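Local coordinates for protein TetR-like transcriptional regulator (Rhodococcus, PDB 3F1B) that probably binds DNA as a TetR-family transcription factor and regulates the genes under its control, at residues Ile159-Ala164 and Glu187-Arg192. Residues are numbered along the deposited sequence; the frame is centred on the assembly and turned at random.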
ATOM      1  N   ILE A 159      -5.178  12.767   1.295  1.00 34.63           N
ATOM      2  CA  ILE A 159      -5.113  11.346   1.004  1.00 32.96           C
ATOM      3  C   ILE A 159      -4.193  11.150  -0.177  1.00 33.83           C
ATOM      4  O   ILE A 159      -3.360  10.247  -0.162  1.00 33.04           O
ATOM      5  CB  ILE A 159      -6.518  10.810   0.627  1.00 33.23           C
ATOM      6  CG1 ILE A 159      -7.460  10.848   1.853  1.00 31.69           C
ATOM      7  CG2 ILE A 159      -6.435   9.386   0.076  1.00 28.92           C
ATOM      8  CD1 ILE A 159      -9.028  11.076   1.506  1.00 31.30           C
ATOM      9  N   ALA A 160      -4.366  11.963  -1.229  1.00 34.05           N
ATOM     10  CA  ALA A 160      -3.483  11.868  -2.389  1.00 34.25           C
ATOM     11  C   ALA A 160      -1.995  12.089  -2.018  1.00 36.24           C
ATOM     12  O   ALA A 160      -1.137  11.357  -2.527  1.00 36.26           O
ATOM     13  CB  ALA A 160      -3.887  12.862  -3.403  1.00 33.09           C
ATOM     14  N   LEU A 161      -1.692  13.108  -1.191  1.00 37.56           N
ATOM     15  CA  LEU A 161      -0.319  13.396  -0.710  1.00 40.08           C
ATOM     16  C   LEU A 161       0.271  12.233   0.119  1.00 41.75           C
ATOM     17  O   LEU A 161       1.474  11.921   0.050  1.00 43.41           O
ATOM     18  CB  LEU A 161      -0.348  14.643   0.182  1.00 40.44           C
ATOM     19  CG  LEU A 161       0.856  15.625   0.361  1.00 46.31           C
ATOM     20  CD1 LEU A 161       1.065  16.120   1.787  1.00 45.48           C
ATOM     21  CD2 LEU A 161       2.262  15.210  -0.269  1.00 44.73           C
ATOM     22  N   VAL A 162      -0.556  11.567   0.919  1.00 41.50           N
ATOM     23  CA  VAL A 162      -0.045  10.459   1.741  1.00 41.75           C
ATOM     24  C   VAL A 162       0.226   9.225   0.888  1.00 41.90           C
ATOM     25  O   VAL A 162       1.252   8.520   1.068  1.00 42.71           O
ATOM     26  CB  VAL A 162      -1.011  10.114   2.902  1.00 42.13           C
ATOM     27  CG1 VAL A 162      -0.634   8.760   3.585  1.00 42.58           C
ATOM     28  CG2 VAL A 162      -0.980  11.270   3.940  1.00 42.59           C
ATOM     29  N   GLY A 163      -0.698   8.969  -0.037  1.00 39.81           N
ATOM     30  CA  GLY A 163      -0.521   7.910  -0.977  1.00 39.13           C
ATOM     31  C   GLY A 163       0.714   8.150  -1.801  1.00 38.56           C
ATOM     32  O   GLY A 163       1.455   7.229  -2.057  1.00 38.82           O
ATOM     33  N   ALA A 164       0.920   9.387  -2.242  1.00 38.79           N
ATOM     34  CA  ALA A 164       2.115   9.730  -3.021  1.00 39.24           C
ATOM     35  C   ALA A 164       3.412   9.539  -2.195  1.00 38.93           C
ATOM     36  O   ALA A 164       4.361   8.983  -2.680  1.00 39.19           O
ATOM     37  CB  ALA A 164       2.002  11.174  -3.575  1.00 37.81           C
ATOM     38  N   GLU A 187       6.428  18.282  -1.583  1.00 50.27           N
ATOM     39  CA  GLU A 187       6.023  19.590  -1.098  1.00 52.88           C
ATOM     40  C   GLU A 187       5.187  20.284  -2.163  1.00 53.87           C
ATOM     41  O   GLU A 187       4.180  20.926  -1.847  1.00 53.97           O
ATOM     42  CB  GLU A 187       7.204  20.505  -0.748  1.00 52.36           C
ATOM     43  CG  GLU A 187       8.006  20.106   0.463  1.00 54.60           C
ATOM     44  CD  GLU A 187       9.283  20.917   0.579  1.00 57.11           C
ATOM     45  OE1 GLU A 187      10.391  20.303   0.681  1.00 58.59           O
ATOM     46  OE2 GLU A 187       9.171  22.175   0.553  1.00 56.88           O
ATOM     47  N   SER A 188       5.607  20.192  -3.420  1.00 54.77           N
ATOM     48  CA  SER A 188       4.890  20.973  -4.435  1.00 56.61           C
ATOM     49  C   SER A 188       3.599  20.285  -4.930  1.00 57.05           C
ATOM     50  O   SER A 188       2.629  20.938  -5.273  1.00 57.04           O
ATOM     51  CB  SER A 188       5.812  21.371  -5.583  1.00 56.37           C
ATOM     52  OG  SER A 188       6.165  20.240  -6.351  1.00 57.49           O
ATOM     53  N   LEU A 189       3.586  18.967  -4.948  1.00 57.84           N
ATOM     54  CA  LEU A 189       2.339  18.254  -5.134  1.00 59.44           C
ATOM     55  C   LEU A 189       1.298  18.766  -4.131  1.00 60.39           C
ATOM     56  O   LEU A 189       0.132  18.913  -4.460  1.00 61.03           O
ATOM     57  CB  LEU A 189       2.604  16.782  -4.917  1.00 59.21           C
ATOM     58  CG  LEU A 189       1.513  15.731  -4.973  1.00 60.48           C
ATOM     59  CD1 LEU A 189       2.213  14.401  -5.109  1.00 61.70           C
ATOM     60  CD2 LEU A 189       0.577  15.733  -3.753  1.00 61.44           C
ATOM     61  N   ALA A 190       1.737  19.059  -2.910  1.00 61.53           N
ATOM     62  CA  ALA A 190       0.852  19.434  -1.822  1.00 61.68           C
ATOM     63  C   ALA A 190       0.378  20.876  -1.972  1.00 62.34           C
ATOM     64  O   ALA A 190      -0.804  21.159  -1.778  1.00 61.42           O
ATOM     65  CB  ALA A 190       1.542  19.257  -0.499  1.00 61.51           C
ATOM     66  N   TRP A 191       1.297  21.790  -2.292  1.00 63.12           N
ATOM     67  CA  TRP A 191       0.923  23.221  -2.422  1.00 64.15           C
ATOM     68  C   TRP A 191       0.428  23.616  -3.836  1.00 64.93           C
ATOM     69  O   TRP A 191      -0.229  24.651  -3.999  1.00 65.31           O
ATOM     70  CB  TRP A 191       2.032  24.159  -1.906  1.00 63.54           C
ATOM     71  CG  TRP A 191       2.476  23.852  -0.487  1.00 63.30           C
ATOM     72  CD1 TRP A 191       3.726  23.445  -0.089  1.00 61.79           C
ATOM     73  CD2 TRP A 191       1.674  23.909   0.717  1.00 63.36           C
ATOM     74  NE1 TRP A 191       3.752  23.253   1.276  1.00 62.59           N
ATOM     75  CE2 TRP A 191       2.508  23.524   1.795  1.00 63.46           C
ATOM     76  CE3 TRP A 191       0.339  24.249   0.987  1.00 63.68           C
ATOM     77  CZ2 TRP A 191       2.045  23.472   3.131  1.00 64.12           C
ATOM     78  CZ3 TRP A 191      -0.118  24.197   2.319  1.00 64.07           C
ATOM     79  CH2 TRP A 191       0.736  23.812   3.371  1.00 63.78           C
ATOM     80  N   ARG A 192       0.709  22.765  -4.825  1.00 66.01           N
ATOM     81  CA  ARG A 192       0.287  22.972  -6.218  1.00 67.26           C
ATOM     82  C   ARG A 192      -0.820  22.029  -6.785  1.00 68.31           C
ATOM     83  O   ARG A 192      -1.535  22.423  -7.686  1.00 68.53           O
ATOM     84  CB  ARG A 192       1.510  23.073  -7.154  1.00 67.05           C
ATOM     85  CG  ARG A 192       2.449  24.272  -6.887  1.00 66.86           C
ATOM     86  CD  ARG A 192       1.708  25.654  -6.800  1.00 68.31           C
ATOM     87  NE  ARG A 192       1.400  26.281  -8.102  1.00 68.74           N
ATOM     88  CZ  ARG A 192       2.160  27.196  -8.714  1.00 68.97           C
ATOM     89  NH1 ARG A 192       3.290  27.600  -8.159  1.00 69.59           N
ATOM     90  NH2 ARG A 192       1.793  27.710  -9.887  1.00 68.12           N
TER
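Leu161 and Leu189 reach past one another between two nearly antiparallel helices; the axes of the two short segments run at 169° to each other in their N-to-C directions and approach to 9.9 Å. Leu189 fits its fork between Ala164 and Leu161, and the end of Leu161 lies on the methyl of Ala190 beside Leu189. The side chain of Leu189 sets off toward 159-164, with CG anti to the backbone N (chi1 177°), which carries its two methyls onto the surface of that helix. CD1 sits 3.6 Å from Ala164 CB, while CD2, the other branch, lies 3.9 Å from CD2 of Leu161 and equally far from the backbone CA of Leu161. The fork thus straddles the shallow step between Leu161 and Ala164, nearly one helical turn apart. In return, the end of Leu161 swings across: CG rests 3.8 Å from Ala190 CB, and CD1 lies 3.9 Å from the same methyl. The two leucines cross at a slant, CD2 against CD2. Where the small Ala190 faces Leu161, their CA atoms are 6.3 Å apart, the nearest pair across the two segments. No hydrogen bond links the segments; the join is wholly apolar and buried. Leu186 of helix 179-196 extends the seam against Leu161 and Ala164, while Leu91 of helix 87-104 backs Ala190. Leu185 of the second subunit packs on Ala160, and Ala160 of the second subunit on Ala164, so the seam adjoins the dimer interface. This is antiparallel packing of the last two helices in the all-helical C-terminal domain of a TetR-family regulator, the pair that in this family commonly builds the dimer's four-helix bundle.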